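Local structure of laccase (Uncultured bacterium, 4F7K) at residues I53-W61 with Q78-Y89. The protein probably oxidises phenolic and related substrates as a bacterial multicopper oxidase of the laccase type, coupling their oxidation to the reduction of oxygen to water. Residues are numbered along the deposited sequence; the frame is centred on the assembly and turned at random.
Sequences IGEGSAVHW and QDVVEAGGEFEY
Ser57 and Val81 form a single antiparallel hydrogen-bonded pair: Ser57 N reaches Val81 O at 2.9 Å, and Val81 N returns to Ser57 O at 2.8 Å. The bridge joins loops that lead into strands 59-62 and 86-92, which belong to different sheets of a cupredoxin-like domain, as expected for a multicopper oxidase. Val81 O also receives a CA-H...O contact from Gly56, whose CA lies 3.7 Å from Val80 CG2; a CB at Gly56 would clash with that methyl. Between the sheets, Tyr89 leans across with CG anti to its carbonyl carbon (chi1 -68°), bringing its hydroxyl to the backbone of Val59. Val59 N points at Tyr89 OH almost dead straight (179°), while that hydroxyl donates to Gln78 OE1. The Tyr89 ring is sandwiched, Phe87 CD2 over the centre of one face and the Trp61 edge against the other in a T-shaped stack with planes at 70°. A leucine in place of Tyr89 would probably leave Val59 N and Gln78 OE1 without this shared hydroxyl and the indole edge without its aromatic face. At that edge, Trp61 NE1 sits 3.3 Å from Tyr89 CD1 and Trp61 CZ2 3.4 Å from Tyr89 CG.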
ATOM      1  N   ILE A  53      -9.758  -8.833 -18.894  1.00 34.75           N
ATOM      2  CA  ILE A  53     -10.793  -8.946 -17.873  1.00 35.02           C
ATOM      3  C   ILE A  53     -12.182  -8.573 -18.363  1.00 37.45           C
ATOM      4  O   ILE A  53     -13.146  -8.627 -17.582  1.00 37.56           O
ATOM      5  CB  ILE A  53     -10.463  -8.159 -16.563  1.00 34.41           C
ATOM      6  CG1 ILE A  53     -10.530  -6.647 -16.800  1.00 33.56           C
ATOM      7  CG2 ILE A  53      -9.137  -8.646 -15.948  1.00 29.84           C
ATOM      8  CD1 ILE A  53     -10.384  -5.804 -15.551  1.00 34.47           C
ATOM      9  N   GLY A  54     -12.286  -8.195 -19.637  1.00 38.75           N
ATOM     10  CA  GLY A  54     -13.584  -7.998 -20.261  1.00 40.73           C
ATOM     11  C   GLY A  54     -14.166  -6.613 -20.039  1.00 41.69           C
ATOM     12  O   GLY A  54     -15.263  -6.334 -20.514  1.00 42.79           O
ATOM     13  N   GLU A  55     -13.439  -5.735 -19.342  1.00 40.24           N
ATOM     14  CA  GLU A  55     -13.925  -4.375 -19.119  1.00 41.29           C
ATOM     15  C   GLU A  55     -12.765  -3.381 -19.076  1.00 40.12           C
ATOM     16  O   GLU A  55     -11.638  -3.794 -18.971  1.00 38.98           O
ATOM     17  CB  GLU A  55     -14.814  -4.300 -17.853  1.00 41.43           C
ATOM     18  CG  GLU A  55     -14.165  -4.794 -16.604  1.00 42.11           C
ATOM     19  CD  GLU A  55     -15.115  -4.911 -15.426  1.00 48.09           C
ATOM     20  OE1 GLU A  55     -14.888  -4.200 -14.420  1.00 48.87           O
ATOM     21  OE2 GLU A  55     -16.082  -5.717 -15.488  1.00 51.25           O
ATOM     22  N   GLY A  56     -13.062  -2.090 -19.246  1.00 41.09           N
ATOM     23  CA  GLY A  56     -12.090  -1.006 -19.179  1.00 40.79           C
ATOM     24  C   GLY A  56     -11.219  -1.153 -17.937  1.00 39.34           C
ATOM     25  O   GLY A  56     -11.691  -1.618 -16.905  1.00 38.25           O
ATOM     26  N   SER A  57      -9.936  -0.809 -18.048  1.00 38.36           N
ATOM     27  CA  SER A  57      -9.039  -0.915 -16.908  1.00 36.24           C
ATOM     28  C   SER A  57      -7.811  -0.047 -17.103  1.00 36.08           C
ATOM     29  O   SER A  57      -7.633   0.556 -18.166  1.00 38.30           O
ATOM     30  CB  SER A  57      -8.610  -2.355 -16.670  1.00 35.16           C
ATOM     31  OG  SER A  57      -8.059  -2.447 -15.371  1.00 34.36           O
ATOM     32  N   ALA A  58      -7.000   0.033 -16.057  1.00 33.53           N
ATOM     33  CA  ALA A  58      -5.722   0.720 -16.063  1.00 33.63           C
ATOM     34  C   ALA A  58      -5.068   0.405 -14.729  1.00 31.25           C
ATOM     35  O   ALA A  58      -5.757  -0.105 -13.825  1.00 29.20           O
ATOM     36  CB  ALA A  58      -5.907   2.247 -16.247  1.00 34.59           C
ATOM     37  N   VAL A  59      -3.755   0.676 -14.613  1.00 30.20           N
ATOM     38  CA  VAL A  59      -2.996   0.338 -13.414  1.00 28.59           C
ATOM     39  C   VAL A  59      -2.385   1.581 -12.737  1.00 30.79           C
ATOM     40  O   VAL A  59      -1.746   2.398 -13.401  1.00 29.94           O
ATOM     41  CB  VAL A  59      -1.897  -0.694 -13.700  1.00 29.93           C
ATOM     42  CG1 VAL A  59      -1.168  -1.066 -12.393  1.00 26.42           C
ATOM     43  CG2 VAL A  59      -2.499  -1.992 -14.337  1.00 28.92           C
ATOM     44  N   HIS A  60      -2.637   1.734 -11.427  1.00 29.97           N
ATOM     45  CA  HIS A  60      -2.033   2.800 -10.630  1.00 30.53           C
ATOM     46  C   HIS A  60      -0.836   2.237  -9.857  1.00 30.12           C
ATOM     47  O   HIS A  60      -0.914   1.170  -9.277  1.00 30.12           O
ATOM     48  CB  HIS A  60      -3.053   3.457  -9.692  1.00 29.55           C
ATOM     49  CG  HIS A  60      -2.468   4.513  -8.811  1.00 33.08           C
ATOM     50  ND1 HIS A  60      -1.723   5.563  -9.307  1.00 36.28           N
ATOM     51  CD2 HIS A  60      -2.523   4.694  -7.468  1.00 33.49           C
ATOM     52  CE1 HIS A  60      -1.322   6.335  -8.310  1.00 36.43           C
ATOM     53  NE2 HIS A  60      -1.804   5.839  -7.184  1.00 37.44           N
ATOM     54  N   TRP A  61       0.280   2.946  -9.894  1.00 30.80           N
ATOM     55  CA  TRP A  61       1.479   2.567  -9.172  1.00 29.90           C
ATOM     56  C   TRP A  61       1.441   3.417  -7.904  1.00 30.48           C
ATOM     57  O   TRP A  61       1.783   4.595  -7.924  1.00 32.22           O
ATOM     58  CB  TRP A  61       2.742   2.774 -10.053  1.00 29.95           C
ATOM     59  CG  TRP A  61       2.452   2.341 -11.442  1.00 30.15           C
ATOM     60  CD1 TRP A  61       1.938   3.108 -12.447  1.00 30.88           C
ATOM     61  CD2 TRP A  61       2.524   0.996 -11.958  1.00 29.12           C
ATOM     62  NE1 TRP A  61       1.733   2.342 -13.574  1.00 31.05           N
ATOM     63  CE2 TRP A  61       2.072   1.040 -13.298  1.00 30.48           C
ATOM     64  CE3 TRP A  61       2.970  -0.226 -11.429  1.00 27.33           C
ATOM     65  CZ2 TRP A  61       2.012  -0.103 -14.111  1.00 29.71           C
ATOM     66  CZ3 TRP A  61       2.938  -1.366 -12.246  1.00 30.36           C
ATOM     67  CH2 TRP A  61       2.450  -1.292 -13.570  1.00 30.42           C
ATOM     68  N   GLN A  78      -4.545   9.148 -18.884  1.00 47.97           N
ATOM     69  CA  GLN A  78      -4.598   8.293 -20.065  1.00 48.26           C
ATOM     70  C   GLN A  78      -6.047   7.994 -20.460  1.00 48.31           C
ATOM     71  O   GLN A  78      -6.976   8.252 -19.707  1.00 47.31           O
ATOM     72  CB  GLN A  78      -3.860   6.962 -19.832  1.00 45.77           C
ATOM     73  CG  GLN A  78      -4.373   6.171 -18.635  1.00 44.51           C
ATOM     74  CD  GLN A  78      -3.768   4.778 -18.530  1.00 42.97           C
ATOM     75  OE1 GLN A  78      -2.893   4.547 -17.709  1.00 42.77           O
ATOM     76  NE2 GLN A  78      -4.235   3.841 -19.374  1.00 40.26           N
ATOM     77  N   ASP A  79      -6.223   7.461 -21.664  1.00 49.42           N
ATOM     78  CA  ASP A  79      -7.454   6.783 -22.005  1.00 49.82           C
ATOM     79  C   ASP A  79      -7.501   5.489 -21.194  1.00 47.44           C
ATOM     80  O   ASP A  79      -6.463   4.874 -20.929  1.00 46.50           O
ATOM     81  CB  ASP A  79      -7.473   6.455 -23.497  1.00 51.25           C
ATOM     82  CG  ASP A  79      -7.415   7.704 -24.369  1.00 56.03           C
ATOM     83  OD1 ASP A  79      -7.940   8.753 -23.924  1.00 54.97           O
ATOM     84  OD2 ASP A  79      -6.845   7.629 -25.490  1.00 59.16           O
ATOM     85  N   VAL A  80      -8.705   5.088 -20.807  1.00 46.61           N
ATOM     86  CA  VAL A  80      -8.946   3.764 -20.269  1.00 44.76           C
ATOM     87  C   VAL A  80      -8.400   2.700 -21.245  1.00 44.71           C
ATOM     88  O   VAL A  80      -8.385   2.905 -22.459  1.00 46.12           O
ATOM     89  CB  VAL A  80     -10.456   3.584 -19.993  1.00 45.04           C
ATOM     90  CG1 VAL A  80     -11.240   3.427 -21.316  1.00 47.80           C
ATOM     91  CG2 VAL A  80     -10.721   2.431 -19.030  1.00 43.01           C
ATOM     92  N   VAL A  81      -7.913   1.586 -20.710  1.00 42.83           N
ATOM     93  CA  VAL A  81      -7.462   0.481 -21.539  1.00 42.76           C
ATOM     94  C   VAL A  81      -8.669  -0.407 -21.792  1.00 43.06           C
ATOM     95  O   VAL A  81      -9.184  -1.055 -20.877  1.00 42.36           O
ATOM     96  CB  VAL A  81      -6.303  -0.304 -20.855  1.00 41.37           C
ATOM     97  CG1 VAL A  81      -5.750  -1.400 -21.779  1.00 40.46           C
ATOM     98  CG2 VAL A  81      -5.192   0.657 -20.443  1.00 40.38           C
ATOM     99  N   GLU A  82      -9.167  -0.396 -23.022  1.00 44.67           N
ATOM    100  CA  GLU A  82     -10.355  -1.163 -23.331  1.00 45.27           C
ATOM    101  C   GLU A  82     -10.024  -2.637 -23.219  1.00 43.33           C
ATOM    102  O   GLU A  82      -8.850  -3.013 -23.221  1.00 42.59           O
ATOM    103  CB  GLU A  82     -10.896  -0.805 -24.718  1.00 48.57           C
ATOM    104  CG  GLU A  82     -11.438   0.637 -24.815  1.00 53.31           C
ATOM    105  CD  GLU A  82     -12.670   0.935 -23.911  1.00 56.78           C
ATOM    106  OE1 GLU A  82     -13.088   0.098 -23.066  1.00 57.32           O
ATOM    107  OE2 GLU A  82     -13.234   2.044 -24.044  1.00 61.77           O
ATOM    108  N   ALA A  83     -11.048  -3.466 -23.068  1.00 42.01           N
ATOM    109  CA  ALA A  83     -10.838  -4.891 -22.990  1.00 40.89           C
ATOM    110  C   ALA A  83     -10.136  -5.354 -24.262  1.00 42.02           C
ATOM    111  O   ALA A  83     -10.415  -4.853 -25.355  1.00 42.99           O
ATOM    112  CB  ALA A  83     -12.162  -5.604 -22.787  1.00 41.12           C
ATOM    113  N   GLY A  84      -9.182  -6.266 -24.106  1.00 41.15           N
ATOM    114  CA  GLY A  84      -8.421  -6.789 -25.222  1.00 42.11           C
ATOM    115  C   GLY A  84      -7.267  -5.882 -25.622  1.00 43.11           C
ATOM    116  O   GLY A  84      -6.493  -6.213 -26.515  1.00 44.38           O
ATOM    117  N   GLY A  85      -7.174  -4.724 -24.981  1.00 42.52           N
ATOM    118  CA  GLY A  85      -6.154  -3.736 -25.309  1.00 43.03           C
ATOM    119  C   GLY A  85      -4.927  -3.815 -24.435  1.00 41.29           C
ATOM    120  O   GLY A  85      -4.837  -4.639 -23.539  1.00 40.18           O
ATOM    121  N   GLU A  86      -3.982  -2.932 -24.691  1.00 42.22           N
ATOM    122  CA  GLU A  86      -2.741  -2.909 -23.942  1.00 42.33           C
ATOM    123  C   GLU A  86      -2.278  -1.472 -23.668  1.00 42.56           C
ATOM    124  O   GLU A  86      -2.752  -0.521 -24.285  1.00 43.94           O
ATOM    125  CB  GLU A  86      -1.650  -3.690 -24.679  1.00 42.70           C
ATOM    126  CG  GLU A  86      -1.359  -3.121 -26.026  1.00 48.81           C
ATOM    127  CD  GLU A  86      -0.193  -3.780 -26.692  1.00 55.07           C
ATOM    128  OE1 GLU A  86      -0.345  -4.933 -27.151  1.00 55.19           O
ATOM    129  OE2 GLU A  86       0.870  -3.121 -26.785  1.00 60.11           O
ATOM    130  N   PHE A  87      -1.333  -1.347 -22.748  1.00 40.93           N
ATOM    131  CA  PHE A  87      -0.748  -0.070 -22.388  1.00 41.79           C
ATOM    132  C   PHE A  87       0.673  -0.323 -21.931  1.00 41.22           C
ATOM    133  O   PHE A  87       0.948  -1.214 -21.129  1.00 39.26           O
ATOM    134  CB  PHE A  87      -1.526   0.621 -21.248  1.00 40.30           C
ATOM    135  CG  PHE A  87      -1.194   2.080 -21.095  1.00 42.50           C
ATOM    136  CD1 PHE A  87      -1.964   3.053 -21.738  1.00 44.13           C
ATOM    137  CD2 PHE A  87      -0.103   2.491 -20.322  1.00 40.69           C
ATOM    138  CE1 PHE A  87      -1.648   4.403 -21.618  1.00 45.53           C
ATOM    139  CE2 PHE A  87       0.217   3.835 -20.206  1.00 43.01           C
ATOM    140  CZ  PHE A  87      -0.560   4.793 -20.843  1.00 45.31           C
ATOM    141  N   GLU A  88       1.571   0.501 -22.424  1.00 42.93           N
ATOM    142  CA  GLU A  88       2.969   0.388 -22.075  1.00 43.66           C
ATOM    143  C   GLU A  88       3.272   1.339 -20.911  1.00 42.46           C
ATOM    144  O   GLU A  88       3.218   2.573 -21.069  1.00 42.98           O
ATOM    145  CB  GLU A  88       3.814   0.744 -23.308  1.00 46.03           C
ATOM    146  CG  GLU A  88       5.139   0.014 -23.377  1.00 49.49           C
ATOM    147  CD  GLU A  88       5.122  -1.168 -24.344  0.50 51.36           C
ATOM    148  OE1 GLU A  88       5.768  -1.081 -25.418  0.50 52.52           O
ATOM    149  OE2 GLU A  88       4.460  -2.175 -24.030  0.50 49.63           O
ATOM    150  N   TYR A  89       3.536   0.782 -19.732  1.00 40.65           N
ATOM    151  CA  TYR A  89       3.947   1.638 -18.598  1.00 40.64           C
ATOM    152  C   TYR A  89       5.450   1.666 -18.470  1.00 41.77           C
ATOM    153  O   TYR A  89       6.096   0.632 -18.269  1.00 42.09           O
ATOM    154  CB  TYR A  89       3.338   1.191 -17.269  1.00 38.32           C
ATOM    155  CG  TYR A  89       1.848   1.396 -17.194  1.00 37.06           C
ATOM    156  CD1 TYR A  89       1.316   2.653 -16.859  1.00 35.48           C
ATOM    157  CD2 TYR A  89       0.954   0.330 -17.462  1.00 33.51           C
ATOM    158  CE1 TYR A  89      -0.074   2.861 -16.779  1.00 34.67           C
ATOM    159  CE2 TYR A  89      -0.446   0.536 -17.394  1.00 34.01           C
ATOM    160  CZ  TYR A  89      -0.938   1.802 -17.049  1.00 34.74           C
ATOM    161  OH  TYR A  89      -2.286   2.007 -16.964  1.00 36.19           O
TER